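Local structure of glucosidase (Croceicoccus marinus, 5Z3K) at residues T52-I66 with A103-N116. The protein probably hydrolyses O-glycosyl bonds as a beta-glucosidase of glycoside hydrolase family 39. Numbering follows the deposited sequence.
Sequences TLVRSYDWVSRLDTI and ANILFTIASEIPAN
The Arg62 guanidinium gathers three backbone oxygens from both segments, Ser111 O, Ile113 O and Tyr57 O, and NH2 has a water as well. NH1 donates to Ser111 O at 3.0 Å and to Ile113 O at 3.1 Å, the latter met on a lone pair, while NE and NH2 grip Tyr57 O side-on from within the guanidinium plane. The Tyr57 ring lies over one face of this group, CE1 over its centre, 3.4 Å above the plane, and the water links Tyr57 OH, Arg62 NH2 and Ile113 O. The bend at chi2 (-70°) turns the arginine chain back toward Tyr57. Held from these sides, the guanidinium has little freedom to rotate. Its neighbour Glu112 OE1, too far for a salt bridge, is hydrogen-bonded to His311.

Further along, Asp64 OD1 is shared by Glu112 N and Asn116 ND2, which arrive from opposite faces of the carboxylate; the amide bond is almost straight, 2.8 Å and 177°. ND2 also donates a hydrogen bond to Thr65 OG1, which is bonded in turn to Gln118 O, so Asn116 ties two consecutive residues of the loop together.

At the other end, strands 53-55 and 104-109 run parallel through alternating bonds such as Leu106 N to Val54 O. Where this pairing stops, Ser56 OG takes the place of a backbone carbonyl and accepts from Thr108 N at 2.9 Å, sitting at the same time over one face of the Phe107 ring. Thr108 OG1 lies above the guanidinium of Arg55, and Glu153 binds both, with Asp156 a second acid on Arg55. Beyond Ser56 the chains part for a few residues, where a water bridges Ser61 O and Thr108 O, before closing again at Leu63 and Asp64. These are neighbouring second and third strands of a (beta/alpha)8 TIM barrel, joined by a right-handed crossover through helix 89-100, with their C-terminal loops laced together at the barrel end where glycosidases of this fold carry their active site.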
ATOM      1  N   THR A  52      -8.844   1.396   1.186  1.00 10.83           N
ATOM      2  CA  THR A  52      -9.629   0.971   0.033  1.00 10.54           C
ATOM      3  C   THR A  52      -9.183  -0.357  -0.570  1.00 14.73           C
ATOM      4  O   THR A  52      -9.893  -0.897  -1.430  1.00 14.36           O
ATOM      5  CB  THR A  52      -9.588   2.042  -1.073  1.00  9.30           C
ATOM      6  OG1 THR A  52      -8.231   2.435  -1.308  1.00 10.81           O
ATOM      7  CG2 THR A  52     -10.413   3.261  -0.685  1.00 11.38           C
ATOM      8  N   LEU A  53      -8.042  -0.899  -0.151  1.00 10.86           N
ATOM      9  CA  LEU A  53      -7.515  -2.124  -0.739  1.00 12.40           C
ATOM     10  C   LEU A  53      -6.656  -2.793   0.315  1.00 14.28           C
ATOM     11  O   LEU A  53      -5.896  -2.115   1.009  1.00 12.15           O
ATOM     12  CB  LEU A  53      -6.700  -1.840  -2.006  1.00 10.08           C
ATOM     13  CG  LEU A  53      -6.183  -3.036  -2.818  1.00 14.54           C
ATOM     14  CD1 LEU A  53      -7.329  -3.958  -3.242  1.00 11.78           C
ATOM     15  CD2 LEU A  53      -5.409  -2.561  -4.040  1.00  9.73           C
ATOM     16  N   VAL A  54      -6.814  -4.106   0.470  1.00 10.22           N
ATOM     17  CA  VAL A  54      -6.056  -4.851   1.470  1.00 10.70           C
ATOM     18  C   VAL A  54      -5.390  -6.047   0.799  1.00 13.10           C
ATOM     19  O   VAL A  54      -6.072  -6.898   0.215  1.00 11.47           O
ATOM     20  CB  VAL A  54      -6.932  -5.310   2.643  1.00 11.62           C
ATOM     21  CG1 VAL A  54      -6.107  -6.141   3.611  1.00 12.01           C
ATOM     22  CG2 VAL A  54      -7.550  -4.098   3.353  1.00  9.78           C
ATOM     23  N   ARG A  55      -4.065  -6.121   0.909  1.00 11.45           N
ATOM     24  CA  ARG A  55      -3.312  -7.298   0.480  1.00 12.21           C
ATOM     25  C   ARG A  55      -3.389  -8.362   1.567  1.00 10.20           C
ATOM     26  O   ARG A  55      -3.223  -8.058   2.753  1.00 12.13           O
ATOM     27  CB  ARG A  55      -1.853  -6.918   0.206  1.00 10.64           C
ATOM     28  CG  ARG A  55      -0.982  -8.014  -0.398  1.00 10.98           C
ATOM     29  CD  ARG A  55       0.343  -7.426  -0.925  1.00 12.12           C
ATOM     30  NE  ARG A  55       1.080  -8.393  -1.751  1.00 12.36           N
ATOM     31  CZ  ARG A  55       2.082  -9.158  -1.307  1.00 12.11           C
ATOM     32  NH1 ARG A  55       2.493  -9.070  -0.041  1.00 15.50           N
ATOM     33  NH2 ARG A  55       2.675 -10.018  -2.131  1.00 14.05           N
ATOM     34  N   SER A  56      -3.635  -9.616   1.168  1.00 11.86           N
ATOM     35  CA  SER A  56      -3.938 -10.674   2.124  1.00 13.59           C
ATOM     36  C   SER A  56      -2.701 -11.425   2.599  1.00 11.85           C
ATOM     37  O   SER A  56      -2.820 -12.306   3.460  1.00 11.09           O
ATOM     38  CB  SER A  56      -4.916 -11.674   1.501  1.00 11.57           C
ATOM     39  OG  SER A  56      -4.291 -12.394   0.433  1.00 10.34           O
ATOM     40  N   TYR A  57      -1.524 -11.097   2.065  1.00 13.06           N
ATOM     41  CA  TYR A  57      -0.344 -11.941   2.261  1.00 11.02           C
ATOM     42  C   TYR A  57       0.007 -12.105   3.739  1.00 13.93           C
ATOM     43  O   TYR A  57       0.408 -13.195   4.171  1.00 13.12           O
ATOM     44  CB  TYR A  57       0.833 -11.350   1.477  1.00 11.40           C
ATOM     45  CG  TYR A  57       2.115 -12.142   1.605  1.00 11.03           C
ATOM     46  CD1 TYR A  57       2.315 -13.293   0.851  1.00 14.31           C
ATOM     47  CD2 TYR A  57       3.132 -11.725   2.456  1.00 13.51           C
ATOM     48  CE1 TYR A  57       3.492 -14.029   0.958  1.00 15.46           C
ATOM     49  CE2 TYR A  57       4.321 -12.448   2.566  1.00 15.40           C
ATOM     50  CZ  TYR A  57       4.488 -13.600   1.815  1.00 14.67           C
ATOM     51  OH  TYR A  57       5.652 -14.326   1.934  1.00 16.98           O
ATOM     52  N   ASP A  58      -0.179 -11.062   4.549  1.00 11.51           N
ATOM     53  CA  ASP A  58       0.214 -11.194   5.948  1.00 11.26           C
ATOM     54  C   ASP A  58      -0.828 -11.919   6.802  1.00 13.45           C
ATOM     55  O   ASP A  58      -0.524 -12.296   7.939  1.00 15.48           O
ATOM     56  CB  ASP A  58       0.556  -9.816   6.516  1.00 13.11           C
ATOM     57  CG  ASP A  58       1.773  -9.216   5.829  1.00 19.60           C
ATOM     58  OD1 ASP A  58       2.834  -9.876   5.806  1.00 16.53           O
ATOM     59  OD2 ASP A  58       1.662  -8.118   5.257  1.00 21.68           O
ATOM     60  N   TRP A  59      -2.016 -12.169   6.266  1.00 12.71           N
ATOM     61  CA  TRP A  59      -2.973 -13.039   6.930  1.00 13.90           C
ATOM     62  C   TRP A  59      -2.435 -14.471   7.000  1.00 11.47           C
ATOM     63  O   TRP A  59      -1.449 -14.837   6.354  1.00 12.18           O
ATOM     64  CB  TRP A  59      -4.310 -13.045   6.191  1.00 10.09           C
ATOM     65  CG  TRP A  59      -4.991 -11.708   6.023  1.00 11.81           C
ATOM     66  CD1 TRP A  59      -4.659 -10.506   6.629  1.00 13.28           C
ATOM     67  CD2 TRP A  59      -6.126 -11.437   5.195  1.00 11.73           C
ATOM     68  NE1 TRP A  59      -5.524  -9.521   6.220  1.00  9.92           N
ATOM     69  CE2 TRP A  59      -6.430 -10.061   5.338  1.00 11.45           C
ATOM     70  CE3 TRP A  59      -6.920 -12.225   4.346  1.00 10.15           C
ATOM     71  CZ2 TRP A  59      -7.499  -9.460   4.665  1.00 12.46           C
ATOM     72  CZ3 TRP A  59      -7.971 -11.627   3.667  1.00 12.68           C
ATOM     73  CH2 TRP A  59      -8.255 -10.249   3.834  1.00  9.48           C
ATOM     74  N   VAL A  60      -3.114 -15.290   7.800  1.00 13.17           N
ATOM     75  CA  VAL A  60      -2.890 -16.731   7.788  1.00 14.98           C
ATOM     76  C   VAL A  60      -3.782 -17.317   6.697  1.00 13.35           C
ATOM     77  O   VAL A  60      -4.794 -17.970   6.987  1.00 12.28           O
ATOM     78  CB  VAL A  60      -3.168 -17.335   9.182  1.00 11.39           C
ATOM     79  CG1 VAL A  60      -2.967 -18.859   9.179  1.00 15.06           C
ATOM     80  CG2 VAL A  60      -2.259 -16.677  10.225  1.00 13.23           C
ATOM     81  N   SER A  61      -3.422 -17.065   5.432  1.00 12.49           N
ATOM     82  CA  SER A  61      -4.289 -17.336   4.279  1.00 11.05           C
ATOM     83  C   SER A  61      -3.459 -17.789   3.090  1.00 11.17           C
ATOM     84  O   SER A  61      -3.636 -17.324   1.959  1.00 12.01           O
ATOM     85  CB  SER A  61      -5.109 -16.103   3.897  1.00 10.89           C
ATOM     86  OG  SER A  61      -5.869 -15.659   5.006  1.00 10.55           O
ATOM     87  N   ARG A  62      -2.543 -18.717   3.343  1.00 12.22           N
ATOM     88  CA  ARG A  62      -1.611 -19.196   2.337  1.00 12.97           C
ATOM     89  C   ARG A  62      -2.116 -20.491   1.716  1.00 14.09           C
ATOM     90  O   ARG A  62      -2.759 -21.314   2.376  1.00 17.05           O
ATOM     91  CB  ARG A  62      -0.226 -19.419   2.952  1.00 13.90           C
ATOM     92  CG  ARG A  62       0.366 -18.185   3.593  1.00 14.46           C
ATOM     93  CD  ARG A  62       0.753 -17.161   2.556  1.00 13.43           C
ATOM     94  NE  ARG A  62       1.324 -15.994   3.217  1.00 13.22           N
ATOM     95  CZ  ARG A  62       2.572 -15.912   3.676  1.00 15.87           C
ATOM     96  NH1 ARG A  62       3.423 -16.928   3.532  1.00 16.04           N
ATOM     97  NH2 ARG A  62       2.976 -14.797   4.273  1.00 14.58           N
ATOM     98  N   LEU A  63      -1.827 -20.662   0.430  1.00 15.06           N
ATOM     99  CA  LEU A  63      -2.075 -21.927  -0.254  1.00 15.44           C
ATOM    100  C   LEU A  63      -0.742 -22.669  -0.241  1.00 14.52           C
ATOM    101  O   LEU A  63       0.059 -22.552  -1.168  1.00 15.96           O
ATOM    102  CB  LEU A  63      -2.600 -21.709  -1.671  1.00 13.58           C
ATOM    103  CG  LEU A  63      -2.785 -23.021  -2.449  1.00 13.33           C
ATOM    104  CD1 LEU A  63      -3.686 -23.958  -1.661  1.00 13.72           C
ATOM    105  CD2 LEU A  63      -3.332 -22.788  -3.853  1.00 12.42           C
ATOM    106  N   ASP A  64      -0.484 -23.403   0.842  1.00 13.85           N
ATOM    107  CA  ASP A  64       0.803 -24.069   0.966  1.00 17.02           C
ATOM    108  C   ASP A  64       0.889 -25.226  -0.028  1.00 18.56           C
ATOM    109  O   ASP A  64      -0.120 -25.832  -0.401  1.00 15.81           O
ATOM    110  CB  ASP A  64       1.032 -24.562   2.397  1.00 13.22           C
ATOM    111  CG  ASP A  64       2.517 -24.642   2.761  1.00 17.20           C
ATOM    112  OD1 ASP A  64       3.360 -24.154   1.981  1.00 16.36           O
ATOM    113  OD2 ASP A  64       2.854 -25.179   3.839  1.00 18.90           O
ATOM    114  N   THR A  65       2.106 -25.490  -0.496  1.00 17.88           N
ATOM    115  CA  THR A  65       2.337 -26.493  -1.524  1.00 17.71           C
ATOM    116  C   THR A  65       2.718 -27.850  -0.946  1.00 18.33           C
ATOM    117  O   THR A  65       2.960 -28.789  -1.706  1.00 23.64           O
ATOM    118  CB  THR A  65       3.420 -26.016  -2.499  1.00 21.81           C
ATOM    119  OG1 THR A  65       4.540 -25.512  -1.763  1.00 22.20           O
ATOM    120  CG2 THR A  65       2.871 -24.911  -3.397  1.00 15.79           C
ATOM    121  N   ILE A  66       2.803 -27.966   0.371  1.00 20.48           N
ATOM    122  CA  ILE A  66       2.836 -29.245   1.057  1.00 18.94           C
ATOM    123  C   ILE A  66       1.674 -29.250   2.048  1.00 23.47           C
ATOM    124  O   ILE A  66       0.995 -28.240   2.242  1.00 21.43           O
ATOM    125  CB  ILE A  66       4.177 -29.496   1.768  1.00 16.99           C
ATOM    126  CG1 ILE A  66       4.409 -28.421   2.837  1.00 20.09           C
ATOM    127  CG2 ILE A  66       5.328 -29.542   0.752  1.00 23.32           C
ATOM    128  CD1 ILE A  66       5.749 -28.503   3.521  1.00 20.74           C
ATOM    129  N   ALA A 103     -13.564  -1.971   1.746  1.00 12.79           N
ATOM    130  CA  ALA A 103     -12.315  -2.125   1.018  1.00 11.76           C
ATOM    131  C   ALA A 103     -12.345  -3.339   0.087  1.00 12.10           C
ATOM    132  O   ALA A 103     -13.005  -4.351   0.355  1.00 11.67           O
ATOM    133  CB  ALA A 103     -11.148  -2.238   1.993  1.00 11.63           C
ATOM    134  N   ASN A 104     -11.635  -3.217  -1.027  1.00 12.46           N
ATOM    135  CA  ASN A 104     -11.410  -4.354  -1.910  1.00 12.93           C
ATOM    136  C   ASN A 104     -10.229  -5.187  -1.411  1.00 11.16           C
ATOM    137  O   ASN A 104      -9.504  -4.805  -0.494  1.00 10.11           O
ATOM    138  CB  ASN A 104     -11.172  -3.876  -3.339  1.00 14.78           C
ATOM    139  CG  ASN A 104     -12.460  -3.504  -4.038  1.00 23.79           C
ATOM    140  OD1 ASN A 104     -13.067  -4.321  -4.721  1.00 35.07           O
ATOM    141  ND2 ASN A 104     -12.884  -2.273  -3.864  1.00 26.11           N
ATOM    142  N   ILE A 105     -10.028  -6.345  -2.032  1.00 13.78           N
ATOM    143  CA  ILE A 105      -9.020  -7.286  -1.563  1.00 11.70           C
ATOM    144  C   ILE A 105      -8.073  -7.629  -2.704  1.00 14.17           C
ATOM    145  O   ILE A 105      -8.507  -7.846  -3.844  1.00 11.77           O
ATOM    146  CB  ILE A 105      -9.671  -8.548  -0.960  1.00  9.75           C
ATOM    147  CG1 ILE A 105     -10.457  -8.150   0.296  1.00 11.12           C
ATOM    148  CG2 ILE A 105      -8.617  -9.577  -0.585  1.00  8.89           C
ATOM    149  CD1 ILE A 105     -11.409  -9.217   0.819  1.00 13.78           C
ATOM    150  N   LEU A 106      -6.775  -7.623  -2.398  1.00 11.75           N
ATOM    151  CA  LEU A 106      -5.725  -8.152  -3.264  1.00 11.86           C
ATOM    152  C   LEU A 106      -5.295  -9.460  -2.617  1.00 12.60           C
ATOM    153  O   LEU A 106      -4.633  -9.460  -1.571  1.00  9.89           O
ATOM    154  CB  LEU A 106      -4.570  -7.166  -3.383  1.00 11.45           C
ATOM    155  CG  LEU A 106      -3.295  -7.660  -4.061  1.00 11.07           C
ATOM    156  CD1 LEU A 106      -3.609  -7.883  -5.525  1.00  8.75           C
ATOM    157  CD2 LEU A 106      -2.180  -6.634  -3.895  1.00 10.74           C
ATOM    158  N   PHE A 107      -5.737 -10.575  -3.191  1.00  9.44           N
ATOM    159  CA  PHE A 107      -5.527 -11.875  -2.574  1.00 13.06           C
ATOM    160  C   PHE A 107      -4.242 -12.476  -3.129  1.00 12.97           C
ATOM    161  O   PHE A 107      -4.173 -12.820  -4.314  1.00 14.25           O
ATOM    162  CB  PHE A 107      -6.721 -12.794  -2.814  1.00 11.69           C
ATOM    163  CG  PHE A 107      -6.756 -13.973  -1.892  1.00 14.28           C
ATOM    164  CD1 PHE A 107      -5.841 -15.012  -2.040  1.00 13.11           C
ATOM    165  CD2 PHE A 107      -7.673 -14.027  -0.854  1.00 16.89           C
ATOM    166  CE1 PHE A 107      -5.853 -16.087  -1.182  1.00 16.44           C
ATOM    167  CE2 PHE A 107      -7.692 -15.103   0.008  1.00 18.00           C
ATOM    168  CZ  PHE A 107      -6.781 -16.136  -0.156  1.00 19.09           C
ATOM    169  N   THR A 108      -3.235 -12.620  -2.273  1.00 10.26           N
ATOM    170  CA  THR A 108      -1.948 -13.149  -2.700  1.00 12.05           C
ATOM    171  C   THR A 108      -1.972 -14.671  -2.581  1.00 11.55           C
ATOM    172  O   THR A 108      -2.171 -15.216  -1.489  1.00 12.41           O
ATOM    173  CB  THR A 108      -0.794 -12.564  -1.886  1.00 10.75           C
ATOM    174  OG1 THR A 108      -0.815 -11.129  -1.978  1.00 11.73           O
ATOM    175  CG2 THR A 108       0.551 -13.060  -2.425  1.00 13.25           C
ATOM    176  N   ILE A 109      -1.763 -15.337  -3.708  1.00 10.87           N
ATOM    177  CA  ILE A 109      -1.613 -16.791  -3.784  1.00 12.77           C
ATOM    178  C   ILE A 109      -0.142 -17.126  -3.543  1.00 10.86           C
ATOM    179  O   ILE A 109       0.706 -16.873  -4.404  1.00 15.87           O
ATOM    180  CB  ILE A 109      -2.082 -17.316  -5.150  1.00 10.79           C
ATOM    181  CG1 ILE A 109      -3.550 -16.923  -5.389  1.00 13.12           C
ATOM    182  CG2 ILE A 109      -1.869 -18.838  -5.265  1.00 13.54           C
ATOM    183  CD1 ILE A 109      -4.032 -17.109  -6.805  1.00 12.84           C
ATOM    184  N   ALA A 110       0.165 -17.714  -2.387  1.00 13.84           N
ATOM    185  CA  ALA A 110       1.551 -18.017  -2.036  1.00 14.81           C
ATOM    186  C   ALA A 110       1.603 -19.170  -1.048  1.00 16.88           C
ATOM    187  O   ALA A 110       0.646 -19.423  -0.310  1.00 14.94           O
ATOM    188  CB  ALA A 110       2.259 -16.796  -1.435  1.00 14.22           C
ATOM    189  N   SER A 111       2.752 -19.855  -1.022  1.00 14.04           N
ATOM    190  CA  SER A 111       2.963 -20.927  -0.060  1.00 13.07           C
ATOM    191  C   SER A 111       3.238 -20.340   1.324  1.00 17.39           C
ATOM    192  O   SER A 111       3.211 -19.121   1.535  1.00 17.11           O
ATOM    193  CB  SER A 111       4.117 -21.833  -0.501  1.00 15.55           C
ATOM    194  OG  SER A 111       5.366 -21.183  -0.305  1.00 15.14           O
ATOM    195  N   GLU A 112       3.512 -21.225   2.287  1.00 16.54           N
ATOM    196  CA  GLU A 112       3.783 -20.826   3.668  1.00 15.94           C
ATOM    197  C   GLU A 112       5.238 -20.372   3.825  1.00 17.49           C
ATOM    198  O   GLU A 112       6.051 -20.967   4.536  1.00 19.17           O
ATOM    199  CB  GLU A 112       3.442 -21.968   4.621  1.00 14.49           C
ATOM    200  CG  GLU A 112       3.530 -21.605   6.084  1.00 17.35           C
ATOM    201  CD  GLU A 112       2.884 -20.261   6.389  1.00 17.31           C
ATOM    202  OE1 GLU A 112       3.593 -19.353   6.858  1.00 15.11           O
ATOM    203  OE2 GLU A 112       1.665 -20.127   6.154  1.00 16.41           O
ATOM    204  N   ILE A 113       5.560 -19.295   3.122  1.00 17.50           N
ATOM    205  CA  ILE A 113       6.861 -18.631   3.272  1.00 19.19           C
ATOM    206  C   ILE A 113       6.962 -18.041   4.675  1.00 17.62           C
ATOM    207  O   ILE A 113       6.057 -17.292   5.086  1.00 17.48           O
ATOM    208  CB  ILE A 113       7.019 -17.533   2.214  1.00 17.16           C
ATOM    209  CG1 ILE A 113       6.990 -18.135   0.805  1.00 16.01           C
ATOM    210  CG2 ILE A 113       8.274 -16.701   2.485  1.00 17.87           C
ATOM    211  CD1 ILE A 113       6.485 -17.175  -0.279  1.00 19.63           C
ATOM    212  N   PRO A 114       8.064 -18.279   5.423  1.00 17.09           N
ATOM    213  CA  PRO A 114       9.287 -18.965   4.978  1.00 18.02           C
ATOM    214  C   PRO A 114       9.388 -20.454   5.296  1.00 20.95           C
ATOM    215  O   PRO A 114      10.393 -21.059   4.942  1.00 22.78           O
ATOM    216  CB  PRO A 114      10.380 -18.223   5.750  1.00 20.68           C
ATOM    217  CG  PRO A 114       9.726 -17.951   7.069  1.00 20.39           C
ATOM    218  CD  PRO A 114       8.257 -17.667   6.750  1.00 21.25           C
ATOM    219  N   ALA A 115       8.401 -21.038   5.972  1.00 19.44           N
ATOM    220  CA  ALA A 115       8.542 -22.442   6.347  1.00 22.95           C
ATOM    221  C   ALA A 115       8.686 -23.322   5.114  1.00 23.76           C
ATOM    222  O   ALA A 115       9.487 -24.266   5.102  1.00 22.78           O
ATOM    223  CB  ALA A 115       7.355 -22.883   7.202  1.00 20.40           C
ATOM    224  N   ASN A 116       7.958 -23.000   4.048  1.00 19.33           N
ATOM    225  CA  ASN A 116       7.992 -23.796   2.826  1.00 19.70           C
ATOM    226  C   ASN A 116       7.879 -22.894   1.609  1.00 18.72           C
ATOM    227  O   ASN A 116       6.936 -22.102   1.513  1.00 20.09           O
ATOM    228  CB  ASN A 116       6.856 -24.816   2.787  1.00 21.06           C
ATOM    229  CG  ASN A 116       6.754 -25.482   1.437  1.00 19.57           C
ATOM    230  OD1 ASN A 116       7.731 -26.025   0.950  1.00 21.68           O
ATOM    231  ND2 ASN A 116       5.585 -25.406   0.809  1.00 18.93           N
TER
HETATM  232  O   HOH W   1     -11.241  -0.174  -3.737  1.00 28.18           O
HETATM  233  O   HOH W   2      -3.094 -14.748   1.001  1.00 13.92           O
HETATM  234  O   HOH W   3       5.687 -14.577   4.969  1.00 17.49           O
HETATM  235  O   HOH W   4      -2.480 -17.805  -0.775  1.00 11.64           O